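Local coordinates for (2Z,6E)-hedycaryol synthase (Kitasatospora setae, PDB 4MC3), which converts (2E,6E)-farnesyl diphosphate and water into the sesquiterpene alcohol (2Z,6E)-hedycaryol by a magnesium-dependent 1,11-cyclization, releasing diphosphate, at residues W138-F149 against Y177-L187. Residues are numbered along the deposited sequence; the frame is centred on the assembly and turned at random.
Sequences WCDAFIGHFEAF and YSVGMPWLWDL. With 28U ((3R,6E)-3,7,11-trimethyldodeca-1,6,10-trien-3-ol), chain B.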
loop_
_atom_site.group_PDB
_atom_site.type_symbol
_atom_site.label_atom_id
_atom_site.label_comp_id
_atom_site.label_asym_id
_atom_site.label_seq_id
_atom_site.Cartn_x
_atom_site.Cartn_y
_atom_site.Cartn_z
ATOM N N TRP A 138 -13.249 0.468 11.284
ATOM C CA TRP A 138 -12.229 -0.148 10.390
ATOM C C TRP A 138 -12.670 -0.125 8.935
ATOM O O TRP A 138 -11.944 0.235 8.051
ATOM C CB TRP A 138 -11.902 -1.565 10.829
ATOM C CG TRP A 138 -10.865 -2.193 9.942
ATOM C CD1 TRP A 138 -9.516 -2.083 10.106
ATOM C CD2 TRP A 138 -11.082 -2.963 8.781
ATOM N NE1 TRP A 138 -8.875 -2.705 9.066
ATOM C CE2 TRP A 138 -9.807 -3.260 8.240
ATOM C CE3 TRP A 138 -12.218 -3.388 8.076
ATOM C CZ2 TRP A 138 -9.648 -3.956 7.067
ATOM C CZ3 TRP A 138 -12.064 -4.068 6.874
ATOM C CH2 TRP A 138 -10.744 -4.347 6.368
ATOM N N CYS A 139 -13.918 -0.496 8.680
ATOM C CA CYS A 139 -14.457 -0.540 7.326
ATOM C C CYS A 139 -14.358 0.833 6.689
ATOM O O CYS A 139 -13.959 0.976 5.540
ATOM C CB CYS A 139 -15.892 -1.079 7.271
ATOM S SG CYS A 139 -16.095 -2.804 7.743
ATOM N N ASP A 140 -14.730 1.856 7.448
ATOM C CA ASP A 140 -14.697 3.216 6.923
ATOM C C ASP A 140 -13.229 3.636 6.598
ATOM O O ASP A 140 -12.971 4.336 5.608
ATOM C CB ASP A 140 -15.280 4.189 7.932
ATOM C CG ASP A 140 -16.778 4.123 8.015
ATOM O OD1 ASP A 140 -17.439 3.528 7.144
ATOM O OD2 ASP A 140 -17.310 4.743 8.956
ATOM N N ALA A 141 -12.271 3.231 7.444
ATOM C CA ALA A 141 -10.848 3.569 7.240
ATOM C C ALA A 141 -10.350 2.884 5.982
ATOM O O ALA A 141 -9.732 3.512 5.124
ATOM C CB ALA A 141 -10.029 3.151 8.424
ATOM N N PHE A 142 -10.676 1.601 5.832
ATOM C CA PHE A 142 -10.250 0.825 4.655
ATOM C C PHE A 142 -10.855 1.431 3.381
ATOM O O PHE A 142 -10.109 1.660 2.411
ATOM C CB PHE A 142 -10.671 -0.664 4.765
ATOM C CG PHE A 142 -10.291 -1.454 3.565
ATOM C CD1 PHE A 142 -9.048 -2.075 3.498
ATOM C CD2 PHE A 142 -11.124 -1.552 2.465
ATOM C CE1 PHE A 142 -8.659 -2.770 2.394
ATOM C CE2 PHE A 142 -10.718 -2.224 1.293
ATOM C CZ PHE A 142 -9.495 -2.887 1.280
ATOM N N ILE A 143 -12.158 1.708 3.361
ATOM C CA ILE A 143 -12.757 2.294 2.192
ATOM C C ILE A 143 -12.123 3.618 1.838
ATOM O O ILE A 143 -11.852 3.910 0.685
ATOM C CB ILE A 143 -14.312 2.455 2.400
ATOM C CG1 ILE A 143 -14.933 1.086 2.405
ATOM C CG2 ILE A 143 -14.939 3.343 1.322
ATOM C CD1 ILE A 143 -16.431 1.138 2.707
ATOM N N GLY A 144 -11.880 4.445 2.818
ATOM C CA GLY A 144 -11.279 5.724 2.490
ATOM C C GLY A 144 -9.895 5.576 1.881
ATOM O O GLY A 144 -9.561 6.224 0.890
ATOM N N HIS A 145 -9.105 4.678 2.453
ATOM C CA HIS A 145 -7.764 4.430 1.902
ATOM C C HIS A 145 -7.808 3.785 0.505
ATOM O O HIS A 145 -6.959 4.103 -0.352
ATOM C CB HIS A 145 -7.010 3.575 2.880
ATOM C CG HIS A 145 -6.613 4.268 4.142
ATOM N ND1 HIS A 145 -6.401 3.569 5.314
ATOM C CD2 HIS A 145 -6.275 5.557 4.403
ATOM C CE1 HIS A 145 -6.027 4.404 6.258
ATOM N NE2 HIS A 145 -5.951 5.617 5.733
ATOM N N PHE A 146 -8.711 2.819 0.291
ATOM C CA PHE A 146 -8.853 2.151 -0.988
ATOM C C PHE A 146 -9.363 3.101 -2.065
ATOM O O PHE A 146 -8.891 3.098 -3.217
ATOM C CB PHE A 146 -9.639 0.871 -0.839
ATOM C CG PHE A 146 -9.496 -0.040 -2.044
ATOM C CD1 PHE A 146 -8.350 -0.808 -2.150
ATOM C CD2 PHE A 146 -10.452 -0.121 -3.082
ATOM C CE1 PHE A 146 -8.165 -1.620 -3.253
ATOM C CE2 PHE A 146 -10.220 -0.930 -4.180
ATOM C CZ PHE A 146 -9.106 -1.691 -4.237
ATOM N N GLU A 147 -10.363 3.905 -1.704
ATOM C CA GLU A 147 -10.884 4.913 -2.620
ATOM C C GLU A 147 -9.828 5.938 -2.961
ATOM O O GLU A 147 -9.749 6.334 -4.122
ATOM C CB GLU A 147 -12.153 5.621 -2.095
ATOM C CG GLU A 147 -13.364 4.706 -2.107
ATOM C CD GLU A 147 -14.660 5.363 -1.728
ATOM O OE1 GLU A 147 -14.678 6.255 -0.905
ATOM O OE2 GLU A 147 -15.660 4.943 -2.282
ATOM N N ALA A 148 -9.026 6.355 -1.986
ATOM C CA ALA A 148 -7.920 7.313 -2.233
ATOM C C ALA A 148 -6.949 6.676 -3.278
ATOM O O ALA A 148 -6.502 7.324 -4.196
ATOM C CB ALA A 148 -7.186 7.700 -0.980
ATOM N N PHE A 149 -6.593 5.411 -3.082
ATOM C CA PHE A 149 -5.739 4.638 -4.024
ATOM C C PHE A 149 -6.369 4.675 -5.413
ATOM O O PHE A 149 -5.706 5.014 -6.379
ATOM C CB PHE A 149 -5.570 3.209 -3.479
ATOM C CG PHE A 149 -5.049 2.244 -4.455
ATOM C CD1 PHE A 149 -3.681 2.143 -4.736
ATOM C CD2 PHE A 149 -5.923 1.344 -5.050
ATOM C CE1 PHE A 149 -3.232 1.224 -5.673
ATOM C CE2 PHE A 149 -5.491 0.460 -5.952
ATOM C CZ PHE A 149 -4.173 0.390 -6.299
ATOM N N TYR A 177 -0.832 7.348 -1.042
ATOM C CA TYR A 177 -2.028 6.473 -1.333
ATOM C C TYR A 177 -1.841 5.583 -2.567
ATOM O O TYR A 177 -2.311 4.433 -2.568
ATOM C CB TYR A 177 -3.268 7.324 -1.433
ATOM C CG TYR A 177 -3.551 8.017 -0.134
ATOM C CD1 TYR A 177 -3.953 7.320 1.004
ATOM C CD2 TYR A 177 -3.380 9.398 -0.013
ATOM C CE1 TYR A 177 -4.174 7.980 2.205
ATOM C CE2 TYR A 177 -3.592 10.042 1.183
ATOM C CZ TYR A 177 -3.972 9.326 2.289
ATOM O OH TYR A 177 -4.217 9.959 3.494
ATOM N N SER A 178 -1.220 6.048 -3.657
ATOM C CA SER A 178 -1.051 5.239 -4.875
ATOM C C SER A 178 -0.156 4.024 -4.669
ATOM O O SER A 178 -0.316 3.024 -5.369
ATOM C CB SER A 178 -0.594 6.061 -6.075
ATOM O OG SER A 178 0.796 6.416 -5.959
ATOM N N VAL A 179 0.784 4.073 -3.714
ATOM C CA VAL A 179 1.609 2.911 -3.391
ATOM C C VAL A 179 0.779 1.819 -2.714
ATOM O O VAL A 179 1.251 0.707 -2.575
ATOM C CB VAL A 179 2.843 3.375 -2.549
ATOM C CG1 VAL A 179 2.472 3.768 -1.135
ATOM C CG2 VAL A 179 3.937 2.334 -2.566
ATOM N N GLY A 180 -0.392 2.170 -2.214
ATOM C CA GLY A 180 -1.319 1.178 -1.648
ATOM C C GLY A 180 -1.129 0.791 -0.215
ATOM O O GLY A 180 -2.015 0.177 0.410
ATOM N N MET A 181 0.019 1.174 0.332
ATOM C CA MET A 181 0.368 0.864 1.713
ATOM C C MET A 181 -0.784 1.061 2.696
ATOM O O MET A 181 -1.125 0.146 3.445
ATOM C CB MET A 181 1.576 1.695 2.155
ATOM C CG MET A 181 2.916 1.014 1.923
ATOM S SD MET A 181 2.836 -0.773 2.150
ATOM C CE MET A 181 3.172 -1.341 0.484
ATOM N N PRO A 182 -1.378 2.252 2.705
ATOM C CA PRO A 182 -2.411 2.563 3.718
ATOM C C PRO A 182 -3.518 1.479 3.808
ATOM O O PRO A 182 -3.827 1.016 4.920
ATOM C CB PRO A 182 -2.918 3.917 3.293
ATOM C CG PRO A 182 -1.681 4.562 2.747
ATOM C CD PRO A 182 -1.089 3.460 1.901
ATOM N N TRP A 183 -4.104 1.077 2.695
ATOM C CA TRP A 183 -5.124 0.027 2.756
ATOM C C TRP A 183 -4.562 -1.349 2.997
ATOM O O TRP A 183 -5.170 -2.203 3.667
ATOM C CB TRP A 183 -6.077 0.043 1.554
ATOM C CG TRP A 183 -5.517 -0.240 0.236
ATOM C CD1 TRP A 183 -5.167 0.673 -0.686
ATOM C CD2 TRP A 183 -5.277 -1.515 -0.337
ATOM N NE1 TRP A 183 -4.698 0.047 -1.813
ATOM C CE2 TRP A 183 -4.735 -1.310 -1.610
ATOM C CE3 TRP A 183 -5.435 -2.849 0.131
ATOM C CZ2 TRP A 183 -4.393 -2.374 -2.456
ATOM C CZ3 TRP A 183 -5.079 -3.894 -0.744
ATOM C CH2 TRP A 183 -4.558 -3.647 -1.987
ATOM N N LEU A 184 -3.331 -1.601 2.506
ATOM C CA LEU A 184 -2.673 -2.854 2.814
ATOM C C LEU A 184 -2.499 -3.060 4.281
ATOM O O LEU A 184 -2.755 -4.119 4.878
ATOM C CB LEU A 184 -1.324 -2.997 2.051
ATOM C CG LEU A 184 -1.505 -3.138 0.560
ATOM C CD1 LEU A 184 -0.192 -2.849 -0.175
ATOM C CD2 LEU A 184 -1.907 -4.572 0.194
ATOM N N TRP A 185 -1.984 -2.042 4.958
ATOM C CA TRP A 185 -1.758 -2.064 6.413
ATOM C C TRP A 185 -3.088 -2.135 7.166
ATOM O O TRP A 185 -3.145 -2.833 8.181
ATOM C CB TRP A 185 -0.943 -0.912 6.917
ATOM C CG TRP A 185 0.540 -1.033 6.469
ATOM C CD1 TRP A 185 1.258 -2.164 6.299
ATOM C CD2 TRP A 185 1.421 0.060 6.109
ATOM N NE1 TRP A 185 2.551 -1.855 5.899
ATOM C CE2 TRP A 185 2.653 -0.493 5.735
ATOM C CE3 TRP A 185 1.252 1.434 6.038
ATOM C CZ2 TRP A 185 3.755 0.310 5.320
ATOM C CZ3 TRP A 185 2.351 2.245 5.665
ATOM C CH2 TRP A 185 3.563 1.665 5.302
ATOM N N ASP A 186 -4.153 -1.485 6.673
ATOM C CA ASP A 186 -5.450 -1.715 7.279
ATOM C C ASP A 186 -5.770 -3.217 7.393
ATOM O O ASP A 186 -6.345 -3.692 8.383
ATOM C CB ASP A 186 -6.574 -1.025 6.492
ATOM C CG ASP A 186 -6.529 0.498 6.553
ATOM O OD1 ASP A 186 -6.020 1.081 7.514
ATOM O OD2 ASP A 186 -7.033 1.090 5.552
ATOM N N LEU A 187 -5.476 -4.001 6.353
ATOM C CA LEU A 187 -5.733 -5.419 6.371
ATOM C C LEU A 187 -4.912 -6.175 7.400
ATOM O O LEU A 187 -5.337 -7.274 7.841
ATOM C CB LEU A 187 -5.578 -6.025 4.964
ATOM C CG LEU A 187 -6.605 -5.637 3.879
ATOM C CD1 LEU A 187 -6.185 -5.951 2.478
ATOM C CD2 LEU A 187 -7.975 -6.308 4.193
HETATM C C4 28U B . 5.442 -1.636 -2.769
HETATM C C5 28U B . 4.160 -3.564 -3.794
HETATM C C6 28U B . 3.036 -4.061 -2.905
HETATM C C7 28U B . 1.730 -4.579 -3.433
HETATM C C8 28U B . 1.146 -4.367 -4.644
HETATM C C10 28U B . 1.790 -3.682 -5.824
HETATM C C13 28U B . -0.262 -1.293 -6.478
HETATM C C15 28U B . 0.843 -0.399 -7.008
HETATM O O16 28U B . 5.072 -1.675 -5.107
HETATM C C3 28U B . 4.408 -2.008 -3.863
HETATM C C2 28U B . 3.165 -1.125 -3.668
HETATM C C1 28U B . 2.124 -1.212 -4.537
HETATM C C9 28U B . -0.364 -4.236 -4.746
HETATM C C11 28U B . -0.858 -2.795 -4.390
HETATM C C12 28U B . -0.360 -1.552 -5.146
HETATM C C14 28U B . -0.853 -2.150 -7.584
HETATM O O HOH W 1 -4.035 3.917 -0.113
HETATM O O HOH W 2 -4.856 8.379 5.902
#
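Trp183 packs its indole against Phe146 and Phe149, the three forming an aromatic cluster, and both pairs are edge-to-face. Phe146 brings its edge over one indole face, with CD1 3.6 Å from Trp183 CD2. The indole in turn points its own edge at Phe149, where Trp183 NE1 stands over the ring face, 3.5 Å from Phe149 CG. The indole reaches this position because its CG sits between the backbone N and the carbonyl carbon (chi1 65°). Its other face lies against Gly180 O and Leu184. Replacing Trp183 by an alanine would probably leave Phe146 without the face it points its edge at, and the Phe149 ring freer to turn beside the ligand.

Segments 138-149 and 181-187 run roughly antiparallel, at 152°, in the all-helical class I terpene cyclase fold. The helix that carries Tyr177 breaks off near Gly180, and the chain resumes as helix 181-188. Gly180 has positive phi and is the N-cap residue of the second helix. The break faces the bound nerolidol. Ser178, Val179 and Met181 line the pocket from this side, and Phe149 from helix 136-160. Phe149 is important for stabilizing the cation at C-11. The edge of its ring meets the backbone oxygens of Tyr177 and Ser178, with Phe149 CE1 3.4 Å from Ser178 O. These carbonyl dipoles would probably add negative potential near the ring, which fits its role beside a cation.

Farther from the pocket, Asp186 fits as a knob among Trp138, Ala141, Phe142 and His145. His145 ND1 donates to the syn lone pair of Asp186 OD2 at 2.6 Å, nearly straight at 167°. Imidazole and carboxylate are almost coplanar. Pro182 CB packs over one imidazole face, and a water links His145 NE2 to Tyr177 OH. Trp138 NE1 donates a hydrogen bond to Asp186 O at 2.8 Å, coming from above the carbonyl plane.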